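Local coordinates for sugar ABC transporter, sugar-binding protein (Streptococcus pneumoniae, PDB 2HEU) that probably captures extracellular sugars, most likely raffinose-type, as the solute-binding component of an ABC importer, at residues 165-169 against 228-232; 221-225 against 379-385. One frame throughout, in Å; residues are numbered along the deposited sequence.

Contact 1: 165-169 against 228-232; sequences TPFGI and GSKQK
Two irregular loop segments, 165-169 and 228-232, run in the same direction, extended at Phe167 to Ile169 and at Lys230 and Gln231; Gly228 has positive phi, and Pro166 and Ser229 take helical-range angles. CA-CA spacings are 5.2 Å (Pro166 to Ser229), 4.9 Å (Phe167 to Lys230) and 5.7 Å (Gly168 to Gln231). Between backbones, Phe167 N donates to Ser229 O at 2.8 Å, whereas the return from Gln231 N to Phe167 O is weak at 3.3 Å; Lys230 CA adds a CA-H...O contact to Phe167 O at 3.4 Å. The Gln231 side chain (chi1 p, chi2 m) serves both backbone groups of Ile169: Ile169 N donates to Gln231 OE1 at 2.9 Å and Gln231 NE2 donates to Ile169 O at 3.0 Å. Within the solute-binding protein fold, 165-169 lies between 228-232 and strand 253-257, Gly168 being hydrogen-bonded through its backbone to Met253 and through its O to Thr254 OG1. Thr165 CG2 (3.5 Å from Lys230 C) and Pro166 CD (3.5 Å from Ser229 O) make van der Waals contacts with the backbone; Ile169 CG1 to Lys230 CD, 3.7 Å, is apolar. From a sideways CA-to-CB bond, Lys230 (m, t, m, m) carries NZ to a hydrogen bond with Leu224 O. One water links Thr165 OG1 (3.1 Å) and Lys230 O (2.8 Å).

Contact 2: 221-225 against 379-385; sequences MDILR and YVLTGDK
At the apolar centre, the CA-to-CB bonds of Met221 (chi1 to chi3 all m) and Leu224 point toward 379-385, and their side chains meet Val380: Met221 CE lies 3.5 Å and Leu224 CD1 4.2 Å from Val380 CG2. Met221 CB rests 3.8 Å from Tyr379 CE2. Here the end region of helix 212-222, with a turn through Leu224 and Arg225, packs on the C-terminal end of helix 370-382, just before helix 385-396; Arg225 CA and Val380 CA are 6.0 Å apart. Further out, Arg225 NE donates to Val380 O (2.9 Å, N-H...O angle 165°). Gly383 has phi 71°; an ideal CB would clash with Arg225 NH1. Thr382 OG1, also hydrogen-bonded to Asn378 O, accepts from Asp384 N (3.1 Å) in an ST turn. At the polar edge, Asp222 OD2 and Lys385 NZ, 4.5 Å apart, are beyond a salt bridge and water-bridged; between these two segments, the carboxylate's direct hydrogen bond is from Tyr379 OH (chi1 t) to Asp222 OD1, 2.6 Å.

From the N terminus the chain meets 165-169, then 221-225, 228-232 and finally 379-385, so the two contacts cross rather than nest. Contact 1 closes a loop of 58 residues that holds helices 178-189, 192-199 and 212-222 and no strand; contact 2 closes a longer one of 153 residues, with both helix and strand in it. Only two residues, 226 and 227, separate 221-225 from 228-232, and the centres lie 13 Å apart. Direct contact joins them: Lys230 NZ lies 2.8 Å from Leu224 O, a probable hydrogen bond, and Phe167 CE2 packs 3.6 Å from Leu224 CD2. Together they tie the loop after helix 149-161 and the end region of helix 212-222 to the late helix 370-382.

Contact 1: 165-169 against 228-232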
loop_
_atom_site.group_PDB
_atom_site.type_symbol
_atom_site.label_atom_id
_atom_site.label_comp_id
_atom_site.label_asym_id
_atom_site.label_seq_id
_atom_site.Cartn_x
_atom_site.Cartn_y
_atom_site.Cartn_z
ATOM N N THR A 165 4.094 -20.849 17.402
ATOM C CA THR A 165 4.775 -20.428 16.181
ATOM C C THR A 165 4.584 -18.946 15.986
ATOM O O THR A 165 3.470 -18.490 15.784
ATOM C CB THR A 165 4.253 -21.176 14.970
ATOM O OG1 THR A 165 4.383 -22.577 15.163
ATOM C CG2 THR A 165 5.017 -20.750 13.708
ATOM N N PRO A 166 5.682 -18.175 15.991
ATOM C CA PRO A 166 5.554 -16.716 15.851
ATOM C C PRO A 166 4.890 -16.298 14.530
ATOM O O PRO A 166 3.973 -15.499 14.563
ATOM C CB PRO A 166 7.012 -16.215 15.959
ATOM C CG PRO A 166 7.691 -17.229 16.796
ATOM C CD PRO A 166 7.050 -18.536 16.433
ATOM N N PHE A 167 5.426 -16.801 13.398
ATOM C CA PHE A 167 5.023 -16.285 12.124
ATOM C C PHE A 167 4.509 -17.318 11.169
ATOM O O PHE A 167 5.030 -18.413 11.060
ATOM C CB PHE A 167 6.239 -15.634 11.344
ATOM C CG PHE A 167 6.867 -14.451 12.077
ATOM C CD1 PHE A 167 6.198 -13.248 12.244
ATOM C CD2 PHE A 167 8.175 -14.576 12.516
ATOM C CE1 PHE A 167 6.827 -12.174 12.839
ATOM C CE2 PHE A 167 8.795 -13.456 13.129
ATOM C CZ PHE A 167 8.133 -12.297 13.276
ATOM N N GLY A 168 3.530 -16.889 10.358
ATOM C CA GLY A 168 3.255 -17.517 9.059
ATOM C C GLY A 168 3.963 -16.735 7.965
ATOM O O GLY A 168 3.689 -15.571 7.766
ATOM N N ILE A 169 4.882 -17.374 7.274
ATOM C CA ILE A 169 5.645 -16.779 6.178
ATOM C C ILE A 169 5.345 -17.605 4.911
ATOM O O ILE A 169 5.432 -18.835 4.912
ATOM C CB ILE A 169 7.158 -16.731 6.436
ATOM C CG1 ILE A 169 7.454 -15.910 7.701
ATOM C CG2 ILE A 169 7.908 -16.189 5.266
ATOM C CD1 ILE A 169 7.095 -14.439 7.655
ATOM N N GLY A 228 12.841 -21.725 14.824
ATOM C CA GLY A 228 11.500 -22.058 15.205
ATOM C C GLY A 228 10.482 -20.928 14.987
ATOM O O GLY A 228 9.351 -21.033 15.409
ATOM N N SER A 229 10.885 -19.859 14.304
ATOM C CA SER A 229 10.023 -18.705 14.130
ATOM C C SER A 229 8.907 -18.869 13.100
ATOM O O SER A 229 7.968 -18.061 13.141
ATOM C CB SER A 229 10.824 -17.505 13.803
ATOM O OG SER A 229 11.553 -17.620 12.596
ATOM N N LYS A 230 9.005 -19.858 12.202
ATOM C CA LYS A 230 8.069 -19.999 11.102
ATOM C C LYS A 230 7.372 -21.331 11.129
ATOM O O LYS A 230 7.790 -22.270 11.822
ATOM C CB LYS A 230 8.782 -19.802 9.765
ATOM C CG LYS A 230 9.413 -18.403 9.650
ATOM C CD LYS A 230 10.270 -18.228 8.440
ATOM C CE LYS A 230 11.559 -19.081 8.430
ATOM N NZ LYS A 230 12.346 -18.858 9.688
ATOM N N GLN A 231 6.267 -21.417 10.433
ATOM C CA GLN A 231 5.465 -22.631 10.435
ATOM C C GLN A 231 6.111 -23.752 9.632
ATOM O O GLN A 231 6.945 -23.569 8.754
ATOM C CB GLN A 231 4.038 -22.337 9.918
ATOM C CG GLN A 231 3.843 -22.268 8.411
ATOM C CD GLN A 231 4.305 -20.993 7.708
ATOM O OE1 GLN A 231 5.036 -20.142 8.262
ATOM N NE2 GLN A 231 3.876 -20.822 6.445
ATOM N N LYS A 232 5.683 -24.971 9.940
ATOM C CA LYS A 232 6.124 -26.102 9.207
ATOM C C LYS A 232 5.777 -25.980 7.744
ATOM O O LYS A 232 4.721 -25.547 7.371
ATOM C CB LYS A 232 5.391 -27.382 9.772
ATOM C CG LYS A 232 5.469 -28.633 9.089
ATOM C CD LYS A 232 4.826 -29.790 9.885
ATOM C CE LYS A 232 3.381 -29.979 9.747
ATOM N NZ LYS A 232 3.029 -31.298 10.399
HETATM O O HOH W 1 6.710 -23.944 13.742
#

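Contact 2: 221-225 against 379-385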
loop_
_atom_site.group_PDB
_atom_site.type_symbol
_atom_site.label_atom_id
_atom_site.label_comp_id
_atom_site.label_asym_id
_atom_site.label_seq_id
_atom_site.Cartn_x
_atom_site.Cartn_y
_atom_site.Cartn_z
ATOM N N MET A 221 15.830 -8.299 9.197
ATOM C CA MET A 221 15.504 -9.508 8.449
ATOM C C MET A 221 15.715 -10.754 9.280
ATOM O O MET A 221 14.943 -11.739 9.142
ATOM C CB MET A 221 16.317 -9.589 7.156
ATOM C CG MET A 221 15.903 -8.619 6.079
ATOM S SD MET A 221 14.168 -8.687 5.602
ATOM C CE MET A 221 13.966 -10.450 5.279
ATOM N N ASP A 222 16.736 -10.769 10.146
ATOM C CA ASP A 222 17.032 -11.924 10.938
ATOM C C ASP A 222 15.998 -12.247 11.975
ATOM O O ASP A 222 15.956 -13.364 12.481
ATOM C CB ASP A 222 18.441 -11.829 11.583
ATOM C CG ASP A 222 19.538 -12.208 10.654
ATOM O OD1 ASP A 222 19.299 -12.849 9.614
ATOM O OD2 ASP A 222 20.725 -11.915 10.982
ATOM N N ILE A 223 15.094 -11.304 12.291
ATOM C CA ILE A 223 13.959 -11.643 13.162
ATOM C C ILE A 223 13.156 -12.788 12.572
ATOM O O ILE A 223 12.627 -13.637 13.268
ATOM C CB ILE A 223 13.103 -10.378 13.408
ATOM C CG1 ILE A 223 13.916 -9.329 14.165
ATOM C CG2 ILE A 223 11.813 -10.704 14.146
ATOM C CD1 ILE A 223 13.286 -7.939 14.258
ATOM N N LEU A 224 13.051 -12.790 11.225
ATOM C CA LEU A 224 12.323 -13.839 10.496
ATOM C C LEU A 224 13.052 -15.132 10.358
ATOM O O LEU A 224 12.516 -16.109 9.813
ATOM C CB LEU A 224 11.889 -13.312 9.116
ATOM C CG LEU A 224 11.102 -12.027 9.096
ATOM C CD1 LEU A 224 10.704 -11.712 7.647
ATOM C CD2 LEU A 224 9.885 -12.062 10.031
ATOM N N ARG A 225 14.307 -15.180 10.834
ATOM C CA ARG A 225 15.217 -16.327 10.742
ATOM C C ARG A 225 15.471 -16.951 12.102
ATOM O O ARG A 225 16.218 -17.922 12.196
ATOM C CB ARG A 225 16.545 -15.922 10.064
ATOM C CG ARG A 225 16.354 -15.355 8.666
ATOM C CD ARG A 225 17.487 -15.758 7.700
ATOM N NE ARG A 225 17.539 -17.162 7.281
ATOM C CZ ARG A 225 18.318 -18.140 7.738
ATOM N NH1 ARG A 225 19.290 -17.869 8.586
ATOM N NH2 ARG A 225 18.169 -19.354 7.262
ATOM N N TYR A 379 16.785 -14.483 1.191
ATOM C CA TYR A 379 17.534 -14.343 2.432
ATOM C C TYR A 379 16.851 -15.078 3.571
ATOM O O TYR A 379 17.495 -15.765 4.370
ATOM C CB TYR A 379 17.779 -12.856 2.792
ATOM C CG TYR A 379 18.588 -12.741 4.060
ATOM C CD1 TYR A 379 19.946 -13.034 4.041
ATOM C CD2 TYR A 379 18.018 -12.432 5.254
ATOM C CE1 TYR A 379 20.698 -13.054 5.198
ATOM C CE2 TYR A 379 18.736 -12.409 6.443
ATOM C CZ TYR A 379 20.105 -12.751 6.403
ATOM O OH TYR A 379 20.853 -12.804 7.531
ATOM N N VAL A 380 15.538 -14.943 3.701
ATOM C CA VAL A 380 14.824 -15.715 4.747
ATOM C C VAL A 380 15.101 -17.213 4.541
ATOM O O VAL A 380 15.336 -17.917 5.523
ATOM C CB VAL A 380 13.362 -15.358 4.785
ATOM C CG1 VAL A 380 12.641 -16.181 5.887
ATOM C CG2 VAL A 380 13.158 -13.873 5.021
ATOM N N LEU A 381 15.047 -17.670 3.296
ATOM C CA LEU A 381 15.264 -19.079 2.971
ATOM C C LEU A 381 16.721 -19.488 3.369
ATOM O O LEU A 381 16.963 -20.525 3.980
ATOM C CB LEU A 381 14.970 -19.297 1.494
ATOM C CG LEU A 381 13.422 -19.324 1.152
ATOM C CD1 LEU A 381 13.158 -19.089 -0.342
ATOM C CD2 LEU A 381 12.734 -20.649 1.572
ATOM N N THR A 382 17.699 -18.726 3.016
ATOM C CA THR A 382 19.138 -19.179 3.007
ATOM C C THR A 382 20.027 -18.585 4.067
ATOM O O THR A 382 21.030 -19.185 4.406
ATOM C CB THR A 382 19.805 -18.887 1.677
ATOM O OG1 THR A 382 20.026 -17.461 1.523
ATOM C CG2 THR A 382 19.087 -19.467 0.474
ATOM N N GLY A 383 19.714 -17.366 4.518
ATOM C CA GLY A 383 20.583 -16.688 5.409
ATOM C C GLY A 383 21.901 -16.197 4.785
ATOM O O GLY A 383 22.821 -15.855 5.548
ATOM N N ASP A 384 21.993 -16.170 3.479
ATOM C CA ASP A 384 23.263 -15.809 2.811
ATOM C C ASP A 384 23.379 -14.262 2.768
ATOM O O ASP A 384 22.779 -13.610 1.904
ATOM C CB ASP A 384 23.328 -16.444 1.443
ATOM C CG ASP A 384 24.623 -16.143 0.737
ATOM O OD1 ASP A 384 25.425 -15.355 1.210
ATOM O OD2 ASP A 384 24.732 -16.741 -0.371
ATOM N N LYS A 385 24.092 -13.688 3.703
ATOM C CA LYS A 385 24.193 -12.212 3.797
ATOM C C LYS A 385 24.905 -11.601 2.626
ATOM O O LYS A 385 24.409 -10.651 2.034
ATOM C CB LYS A 385 24.854 -11.821 5.142
ATOM C CG LYS A 385 24.220 -12.406 6.368
ATOM C CD LYS A 385 24.964 -11.963 7.580
ATOM C CE LYS A 385 24.267 -12.211 8.855
ATOM N NZ LYS A 385 24.492 -13.670 9.265
HETATM O O HOH W 2 22.712 -13.653 11.431
#